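Local coordinates for prolyl-ACP dehydrogenase (Oscillatoria sp., PDB 4IRN), which is a flavoprotein that, as a prolyl-acyl carrier protein oxidase, probably oxidises carrier-bound proline during the biosynthesis of the cyanotoxin anatoxin-a, at residues A[87-92]-A[126-131]; A[145-150]-A[220-225]. All coordinates share one frame; numbering follows the deposited sequence.

Contact 1. Residues A[87-92]-A[126-131]; sequences GWPIPA and AHIWAC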
ATOM      1  N   GLY A  87      -2.466  20.003  34.512  1.00 16.59           N
ATOM      2  CA  GLY A  87      -3.397  21.116  34.630  1.00 15.89           C
ATOM      3  C   GLY A  87      -3.649  21.910  33.362  1.00 20.69           C
ATOM      4  O   GLY A  87      -4.510  22.796  33.375  1.00 20.62           O
ATOM      5  N   TRP A  88      -2.905  21.617  32.257  1.00 16.97           N
ATOM      6  CA  TRP A  88      -3.022  22.329  30.972  1.00 17.10           C
ATOM      7  C   TRP A  88      -4.460  22.563  30.469  1.00 21.06           C
ATOM      8  O   TRP A  88      -4.788  23.719  30.215  1.00 21.06           O
ATOM      9  CB  TRP A  88      -2.113  21.736  29.870  1.00 16.06           C
ATOM     10  CG  TRP A  88      -0.645  22.025  29.997  1.00 16.91           C
ATOM     11  CD1 TRP A  88      -0.055  22.948  30.807  1.00 19.96           C
ATOM     12  CD2 TRP A  88       0.409  21.433  29.229  1.00 16.71           C
ATOM     13  NE1 TRP A  88       1.305  22.941  30.621  1.00 19.56           N
ATOM     14  CE2 TRP A  88       1.619  22.023  29.652  1.00 20.90           C
ATOM     15  CE3 TRP A  88       0.453  20.446  28.227  1.00 18.11           C
ATOM     16  CZ2 TRP A  88       2.862  21.658  29.112  1.00 20.29           C
ATOM     17  CZ3 TRP A  88       1.683  20.087  27.693  1.00 19.60           C
ATOM     18  CH2 TRP A  88       2.869  20.686  28.137  1.00 20.29           C
ATOM     19  N   PRO A  89      -5.359  21.546  30.361  1.00 16.94           N
ATOM     20  CA  PRO A  89      -6.729  21.841  29.913  1.00 16.16           C
ATOM     21  C   PRO A  89      -7.705  22.144  31.066  1.00 19.36           C
ATOM     22  O   PRO A  89      -8.889  22.363  30.823  1.00 18.94           O
ATOM     23  CB  PRO A  89      -7.119  20.563  29.165  1.00 17.70           C
ATOM     24  CG  PRO A  89      -6.290  19.484  29.767  1.00 21.95           C
ATOM     25  CD  PRO A  89      -5.189  20.093  30.583  1.00 17.96           C
ATOM     26  N   ILE A  90      -7.215  22.122  32.319  1.00 16.25           N
ATOM     27  CA  ILE A  90      -8.006  22.324  33.543  1.00 16.34           C
ATOM     28  C   ILE A  90      -8.093  23.810  33.921  1.00 21.12           C
ATOM     29  O   ILE A  90      -7.054  24.487  33.931  1.00 20.79           O
ATOM     30  CB  ILE A  90      -7.441  21.466  34.729  1.00 19.34           C
ATOM     31  CG1 ILE A  90      -7.032  20.023  34.299  1.00 19.70           C
ATOM     32  CG2 ILE A  90      -8.363  21.461  35.958  1.00 20.29           C
ATOM     33  CD1 ILE A  90      -8.135  19.102  33.665  1.00 23.06           C
ATOM     34  N   PRO A  91      -9.305  24.333  34.261  1.00 17.28           N
ATOM     35  CA  PRO A  91      -9.391  25.747  34.677  1.00 16.94           C
ATOM     36  C   PRO A  91      -8.628  26.004  35.973  1.00 20.42           C
ATOM     37  O   PRO A  91      -8.520  25.121  36.820  1.00 19.10           O
ATOM     38  CB  PRO A  91     -10.893  26.018  34.815  1.00 18.63           C
ATOM     39  CG  PRO A  91     -11.566  24.717  34.697  1.00 22.76           C
ATOM     40  CD  PRO A  91     -10.619  23.660  34.290  1.00 18.35           C
ATOM     41  N   ALA A  92      -8.059  27.211  36.091  1.00 18.00           N
ATOM     42  CA  ALA A  92      -7.255  27.670  37.222  1.00 17.67           C
ATOM     43  C   ALA A  92      -7.973  27.574  38.580  1.00 22.42           C
ATOM     44  O   ALA A  92      -7.305  27.447  39.601  1.00 22.13           O
ATOM     45  CB  ALA A  92      -6.758  29.081  36.969  1.00 18.36           C
ATOM     46  N   ALA A 126      -3.537   9.464  29.481  1.00 15.13           N
ATOM     47  CA  ALA A 126      -4.598   8.603  29.977  1.00 14.49           C
ATOM     48  C   ALA A 126      -5.272   9.262  31.171  1.00 19.13           C
ATOM     49  O   ALA A 126      -6.488   9.237  31.265  1.00 19.72           O
ATOM     50  CB  ALA A 126      -4.018   7.260  30.378  1.00 15.00           C
ATOM     51  N   HIS A 127      -4.474   9.833  32.066  1.00 15.07           N
ATOM     52  CA  HIS A 127      -4.861  10.541  33.284  1.00 14.08           C
ATOM     53  C   HIS A 127      -5.604  11.855  32.955  1.00 15.82           C
ATOM     54  O   HIS A 127      -6.661  12.113  33.526  1.00 15.37           O
ATOM     55  CB  HIS A 127      -3.606  10.783  34.144  1.00 15.10           C
ATOM     56  CG  HIS A 127      -3.795  11.695  35.324  1.00 18.65           C
ATOM     57  ND1 HIS A 127      -4.084  11.200  36.579  1.00 20.36           N
ATOM     58  CD2 HIS A 127      -3.695  13.044  35.401  1.00 20.03           C
ATOM     59  CE1 HIS A 127      -4.167  12.258  37.367  1.00 19.30           C
ATOM     60  NE2 HIS A 127      -3.939  13.387  36.701  1.00 19.46           N
ATOM     61  N   ILE A 128      -5.073  12.657  32.019  1.00 11.06           N
ATOM     62  CA  ILE A 128      -5.676  13.925  31.603  1.00 10.78           C
ATOM     63  C   ILE A 128      -6.996  13.778  30.837  1.00 14.74           C
ATOM     64  O   ILE A 128      -8.025  14.285  31.277  1.00 13.54           O
ATOM     65  CB  ILE A 128      -4.666  14.801  30.809  1.00 13.45           C
ATOM     66  CG1 ILE A 128      -3.442  15.158  31.663  1.00 13.70           C
ATOM     67  CG2 ILE A 128      -5.327  16.073  30.293  1.00 13.53           C
ATOM     68  CD1 ILE A 128      -2.149  15.378  30.853  1.00 17.15           C
ATOM     69  N   TRP A 129      -6.942  13.115  29.671  1.00 12.84           N
ATOM     70  CA  TRP A 129      -8.071  12.972  28.748  1.00 12.28           C
ATOM     71  C   TRP A 129      -9.159  11.977  29.105  1.00 17.46           C
ATOM     72  O   TRP A 129     -10.329  12.270  28.845  1.00 17.71           O
ATOM     73  CB  TRP A 129      -7.608  12.821  27.291  1.00 10.46           C
ATOM     74  CG  TRP A 129      -6.522  13.786  26.900  1.00 11.21           C
ATOM     75  CD1 TRP A 129      -5.213  13.491  26.671  1.00 13.93           C
ATOM     76  CD2 TRP A 129      -6.641  15.209  26.778  1.00 11.15           C
ATOM     77  NE1 TRP A 129      -4.513  14.636  26.381  1.00 13.39           N
ATOM     78  CE2 TRP A 129      -5.363  15.709  26.449  1.00 14.95           C
ATOM     79  CE3 TRP A 129      -7.711  16.117  26.894  1.00 12.56           C
ATOM     80  CZ2 TRP A 129      -5.125  17.074  26.231  1.00 14.42           C
ATOM     81  CZ3 TRP A 129      -7.471  17.472  26.696  1.00 13.92           C
ATOM     82  CH2 TRP A 129      -6.191  17.939  26.371  1.00 14.51           C
ATOM     83  N   ALA A 130      -8.804  10.816  29.685  1.00 13.91           N
ATOM     84  CA  ALA A 130      -9.796   9.796  30.029  1.00 14.38           C
ATOM     85  C   ALA A 130     -10.331   9.867  31.465  1.00 22.57           C
ATOM     86  O   ALA A 130     -11.302   9.168  31.783  1.00 23.54           O
ATOM     87  CB  ALA A 130      -9.256   8.407  29.725  1.00 15.02           C
ATOM     88  N   CYS A 131      -9.713  10.700  32.326  1.00 20.64           N
ATOM     89  CA  CYS A 131     -10.116  10.814  33.720  1.00 20.87           C
ATOM     90  C   CYS A 131     -10.469  12.235  34.151  1.00 24.21           C
ATOM     91  O   CYS A 131     -11.588  12.450  34.619  1.00 25.12           O
ATOM     92  CB  CYS A 131      -9.067  10.193  34.632  1.00 21.60           C
ATOM     93  SG  CYS A 131      -8.602   8.506  34.179  1.00 25.62           S
TER

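Contact 2. Residues A[145-150]-A[220-225]; sequences EKYLPL and TFMIEK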
ATOM      1  N   GLU A 145     -14.539  20.121  42.898  1.00 17.72           N
ATOM      2  CA  GLU A 145     -13.810  20.802  43.972  1.00 17.14           C
ATOM      3  C   GLU A 145     -12.957  19.872  44.821  1.00 18.24           C
ATOM      4  O   GLU A 145     -11.906  20.286  45.290  1.00 17.66           O
ATOM      5  CB  GLU A 145     -14.774  21.586  44.870  1.00 18.48           C
ATOM      6  CG  GLU A 145     -15.162  22.958  44.351  1.00 26.17           C
ATOM      7  CD  GLU A 145     -16.440  23.506  44.947  1.00 52.83           C
ATOM      8  OE1 GLU A 145     -16.923  22.960  45.964  1.00 50.14           O
ATOM      9  OE2 GLU A 145     -16.961  24.504  44.404  1.00 49.71           O
ATOM     10  N   LYS A 146     -13.401  18.628  45.012  1.00 12.86           N
ATOM     11  CA  LYS A 146     -12.672  17.621  45.784  1.00 12.01           C
ATOM     12  C   LYS A 146     -11.591  16.906  44.979  1.00 16.87           C
ATOM     13  O   LYS A 146     -10.448  16.845  45.431  1.00 15.98           O
ATOM     14  CB  LYS A 146     -13.635  16.607  46.426  1.00 13.46           C
ATOM     15  CG  LYS A 146     -12.948  15.513  47.241  1.00 19.87           C
ATOM     16  CD  LYS A 146     -13.957  14.491  47.730  1.00 32.26           C
ATOM     17  CE  LYS A 146     -13.316  13.409  48.551  1.00 41.34           C
ATOM     18  NZ  LYS A 146     -14.329  12.430  49.026  1.00 49.39           N
ATOM     19  N   TYR A 147     -11.952  16.335  43.808  1.00 14.29           N
ATOM     20  CA  TYR A 147     -11.040  15.509  43.016  1.00 13.54           C
ATOM     21  C   TYR A 147     -10.109  16.187  42.012  1.00 18.96           C
ATOM     22  O   TYR A 147      -8.969  15.744  41.866  1.00 17.28           O
ATOM     23  CB  TYR A 147     -11.772  14.314  42.398  1.00 13.40           C
ATOM     24  CG  TYR A 147     -12.334  13.343  43.417  1.00 13.09           C
ATOM     25  CD1 TYR A 147     -11.490  12.574  44.218  1.00 14.47           C
ATOM     26  CD2 TYR A 147     -13.704  13.149  43.540  1.00 13.24           C
ATOM     27  CE1 TYR A 147     -12.001  11.660  45.136  1.00 14.55           C
ATOM     28  CE2 TYR A 147     -14.228  12.235  44.452  1.00 14.28           C
ATOM     29  CZ  TYR A 147     -13.374  11.493  45.252  1.00 21.44           C
ATOM     30  OH  TYR A 147     -13.892  10.591  46.155  1.00 19.19           O
ATOM     31  N   LEU A 148     -10.568  17.233  41.329  1.00 18.24           N
ATOM     32  CA  LEU A 148      -9.771  17.917  40.312  1.00 18.89           C
ATOM     33  C   LEU A 148      -8.511  18.576  40.828  1.00 25.38           C
ATOM     34  O   LEU A 148      -7.467  18.361  40.228  1.00 23.89           O
ATOM     35  CB  LEU A 148     -10.586  18.890  39.464  1.00 18.88           C
ATOM     36  CG  LEU A 148     -11.290  18.342  38.235  1.00 22.88           C
ATOM     37  CD1 LEU A 148     -12.022  19.466  37.527  1.00 22.78           C
ATOM     38  CD2 LEU A 148     -10.307  17.683  37.268  1.00 25.02           C
ATOM     39  N   PRO A 149      -8.542  19.330  41.955  1.00 24.30           N
ATOM     40  CA  PRO A 149      -7.294  19.919  42.460  1.00 23.83           C
ATOM     41  C   PRO A 149      -6.246  18.862  42.826  1.00 26.35           C
ATOM     42  O   PRO A 149      -5.047  19.092  42.645  1.00 24.36           O
ATOM     43  CB  PRO A 149      -7.763  20.728  43.674  1.00 25.47           C
ATOM     44  CG  PRO A 149      -9.189  20.999  43.431  1.00 30.24           C
ATOM     45  CD  PRO A 149      -9.684  19.740  42.796  1.00 26.20           C
ATOM     46  N   LEU A 150      -6.705  17.686  43.278  1.00 23.95           N
ATOM     47  CA  LEU A 150      -5.837  16.562  43.647  1.00 24.50           C
ATOM     48  C   LEU A 150      -5.105  15.950  42.460  1.00 29.21           C
ATOM     49  O   LEU A 150      -3.916  15.657  42.571  1.00 29.43           O
ATOM     50  CB  LEU A 150      -6.632  15.471  44.365  1.00 24.42           C
ATOM     51  CG  LEU A 150      -6.998  15.729  45.811  1.00 29.64           C
ATOM     52  CD1 LEU A 150      -8.002  14.729  46.272  1.00 29.20           C
ATOM     53  CD2 LEU A 150      -5.768  15.652  46.715  1.00 34.62           C
ATOM     54  N   THR A 220     -21.235   5.524  35.404  1.00 21.52           N
ATOM     55  CA  THR A 220     -19.843   5.753  35.827  1.00 20.02           C
ATOM     56  C   THR A 220     -19.739   5.995  37.339  1.00 23.00           C
ATOM     57  O   THR A 220     -20.579   6.695  37.912  1.00 21.60           O
ATOM     58  CB  THR A 220     -19.223   6.893  35.020  1.00 25.71           C
ATOM     59  OG1 THR A 220     -19.643   6.796  33.658  1.00 27.50           O
ATOM     60  CG2 THR A 220     -17.696   6.922  35.107  1.00 22.50           C
ATOM     61  N   PHE A 221     -18.689   5.424  37.977  1.00 20.11           N
ATOM     62  CA  PHE A 221     -18.412   5.538  39.415  1.00 19.70           C
ATOM     63  C   PHE A 221     -16.950   5.888  39.675  1.00 25.93           C
ATOM     64  O   PHE A 221     -16.058   5.415  38.958  1.00 26.23           O
ATOM     65  CB  PHE A 221     -18.781   4.237  40.143  1.00 20.83           C
ATOM     66  CG  PHE A 221     -20.229   3.845  39.986  1.00 22.13           C
ATOM     67  CD1 PHE A 221     -21.199   4.335  40.858  1.00 25.35           C
ATOM     68  CD2 PHE A 221     -20.630   2.992  38.962  1.00 24.60           C
ATOM     69  CE1 PHE A 221     -22.545   3.995  40.695  1.00 26.61           C
ATOM     70  CE2 PHE A 221     -21.978   2.664  38.790  1.00 27.86           C
ATOM     71  CZ  PHE A 221     -22.926   3.159  39.664  1.00 25.99           C
ATOM     72  N   MET A 222     -16.705   6.733  40.696  1.00 22.90           N
ATOM     73  CA  MET A 222     -15.359   7.158  41.094  1.00 22.16           C
ATOM     74  C   MET A 222     -15.009   6.485  42.402  1.00 26.31           C
ATOM     75  O   MET A 222     -15.590   6.801  43.438  1.00 26.14           O
ATOM     76  CB  MET A 222     -15.258   8.685  41.212  1.00 24.20           C
ATOM     77  CG  MET A 222     -15.586   9.401  39.924  1.00 27.61           C
ATOM     78  SD  MET A 222     -15.524  11.189  40.026  1.00 31.65           S
ATOM     79  CE  MET A 222     -17.001  11.508  40.938  1.00 27.97           C
ATOM     80  N   ILE A 223     -14.106   5.502  42.339  1.00 25.49           N
ATOM     81  CA  ILE A 223     -13.710   4.732  43.504  1.00 26.45           C
ATOM     82  C   ILE A 223     -12.269   5.041  43.871  1.00 30.97           C
ATOM     83  O   ILE A 223     -11.378   4.914  43.024  1.00 30.10           O
ATOM     84  CB  ILE A 223     -14.009   3.217  43.299  1.00 29.94           C
ATOM     85  CG1 ILE A 223     -15.511   2.979  42.935  1.00 30.61           C
ATOM     86  CG2 ILE A 223     -13.632   2.396  44.534  1.00 30.76           C
ATOM     87  CD1 ILE A 223     -15.833   1.675  42.209  1.00 41.44           C
ATOM     88  N   GLU A 224     -12.049   5.456  45.117  1.00 28.51           N
ATOM     89  CA  GLU A 224     -10.719   5.752  45.630  1.00 29.02           C
ATOM     90  C   GLU A 224      -9.917   4.452  45.837  1.00 34.34           C
ATOM     91  O   GLU A 224     -10.507   3.391  46.051  1.00 32.86           O
ATOM     92  CB  GLU A 224     -10.808   6.528  46.952  1.00 30.30           C
ATOM     93  CG  GLU A 224     -11.159   7.995  46.784  1.00 37.77           C
ATOM     94  CD  GLU A 224     -11.341   8.795  48.062  1.00 53.20           C
ATOM     95  OE1 GLU A 224     -10.758   8.425  49.109  1.00 52.64           O
ATOM     96  OE2 GLU A 224     -12.043   9.829  47.999  1.00 38.37           O
ATOM     97  N   LYS A 225      -8.584   4.553  45.771  1.00 32.91           N
ATOM     98  CA  LYS A 225      -7.636   3.456  45.978  1.00 33.76           C
ATOM     99  C   LYS A 225      -7.848   2.861  47.396  1.00 41.00           C
ATOM    100  O   LYS A 225      -8.215   3.582  48.314  1.00 41.19           O
ATOM    101  CB  LYS A 225      -6.216   4.018  45.810  1.00 36.13           C
ATOM    102  CG  LYS A 225      -5.058   3.126  46.225  1.00 48.24           C
ATOM    103  CD  LYS A 225      -3.709   3.894  46.179  1.00 61.27           C
ATOM    104  CE  LYS A 225      -3.448   4.830  47.342  1.00 73.66           C
ATOM    105  NZ  LYS A 225      -3.354   4.141  48.647  1.00 84.64           N
TER

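Contact 1. Residues A[87-92]-A[126-131]
Pro89, which meets Ile128 and Trp129, sits at the third position of a type I beta turn closed by the hydrogen bond from Ile90 N to Gly87 O (3.0 Å). Gly87 and Trp88 also make backbone hydrogen bonds to Gln97 and Leu99, tying the turn to the following stretch of the same connection. The contact itself is apolar. Pro89 CG reaches furthest across: it lies 3.6 Å from Ile128 CG2 and 3.7 Å from Trp129 CH2. Pro89 CB stays with the benzo part of the indole, while Pro89 CD has Ile128 CG2 as its neighbour at 4.0 Å. The proline ring crosses the Ile128 side chain at about a right angle and meets the Trp129 ring obliquely.

Ile128 CG2 is also in touch with the tryptophan: it stands 3.8 Å above the plane of the Trp129 indole, over its centre. With CG2 anti to the backbone N and CG1 anti to the carbonyl carbon (chi1 -61°), this methyl touches both the proline and the indole, and the three groups meet around one corner. The Trp129 ring is held at its other end by a hydrogen bond from NE1 to Asn125 OD1, one turn earlier on the helix, and it also meets the ring of Phe282 and the side chain of Leu108. Pro89 itself continues onto Met133, further along the helix.

The result is a turn, in the connection between helices 74-83 and 101-114, packed by one proline against helix 118-138 within the helical N-terminal domain of the acyl-CoA dehydrogenase fold.

Contact 2. Residues A[145-150]-A[220-225]
Tyr147 and Glu224 meet at about a right angle, the phenol ring and the carboxylate lying 79° apart. Glu224 OE2 comes in at the edge of the ring, in its plane, and accepts the hydrogen bond from Tyr147 OH (2.7 Å) with its anti lone pair, the one directed away from OE1. Tyr147 CE1 is 3.4 Å from the same oxygen. CG of Tyr147 is anti to the carbonyl carbon, which sends the ring out from the helix toward the strand.

Lys146 runs out alongside the tyrosine as an extended chain, meeting Glu224 from the opposite direction. Its CD lies 3.9 Å above one face of the Tyr147 ring, offset toward the rim. Beyond it, Lys146 NZ forms a long salt bridge to Glu224 OE2 (3.6 Å) and a weak hydrogen bond to Tyr147 OH (3.4 Å), so the ammonium would add positive charge beside both oxygens. Asn260 ND2 is a further hydrogen-bonding partner of the hydroxyl and also bonds Met222 O, tying the phenol to the strand's backbone.

Met222 approaches the ring from the opposite side to Lys146 CD, in a Met-aromatic contact. Its SD is 5.2 Å from the ring centroid and 43° off the normal, an oblique placing. The polar end of the tyrosine thus meets Glu224 and Lys146 toward the surface, whereas Met222 is buried.

The axes of helix 145-150 and strand 220-224, parts of helix 141-153 and strand 218-224, approach to 12.2 Å at 65°. Tyr147 and Lys146 from the helix and Met222 and Glu224 from the strand span this gap; Leu135 of helix 118-138 packs against both Tyr147 and Met222. On strand 202-208, Leu202 touches Tyr147 and Ile204 touches Met222, and Met222 also touches Leu262 of the adjacent strand 261-262.

How the contacts relate
Contact 1 closes before contact 2 opens along the chain, and the two are consecutive in the fold: helix 118-138, which carries Trp129, is followed by helix 141-153, which carries Tyr147. Their centres are 13 Å apart and their nearest atoms about 4 Å apart, without touching. Contact 1 joins parts of the N-terminal helical domain, whereas contact 2 brings that domain onto a strand of the middle domain. Neither forms the FAD site directly. The Trp129 side chain is about 9 Å from that of His160, a FAD-binding residue, and about 11 Å from the flavin cofactor; the Met222 side chain is about 10 Å from that of His160.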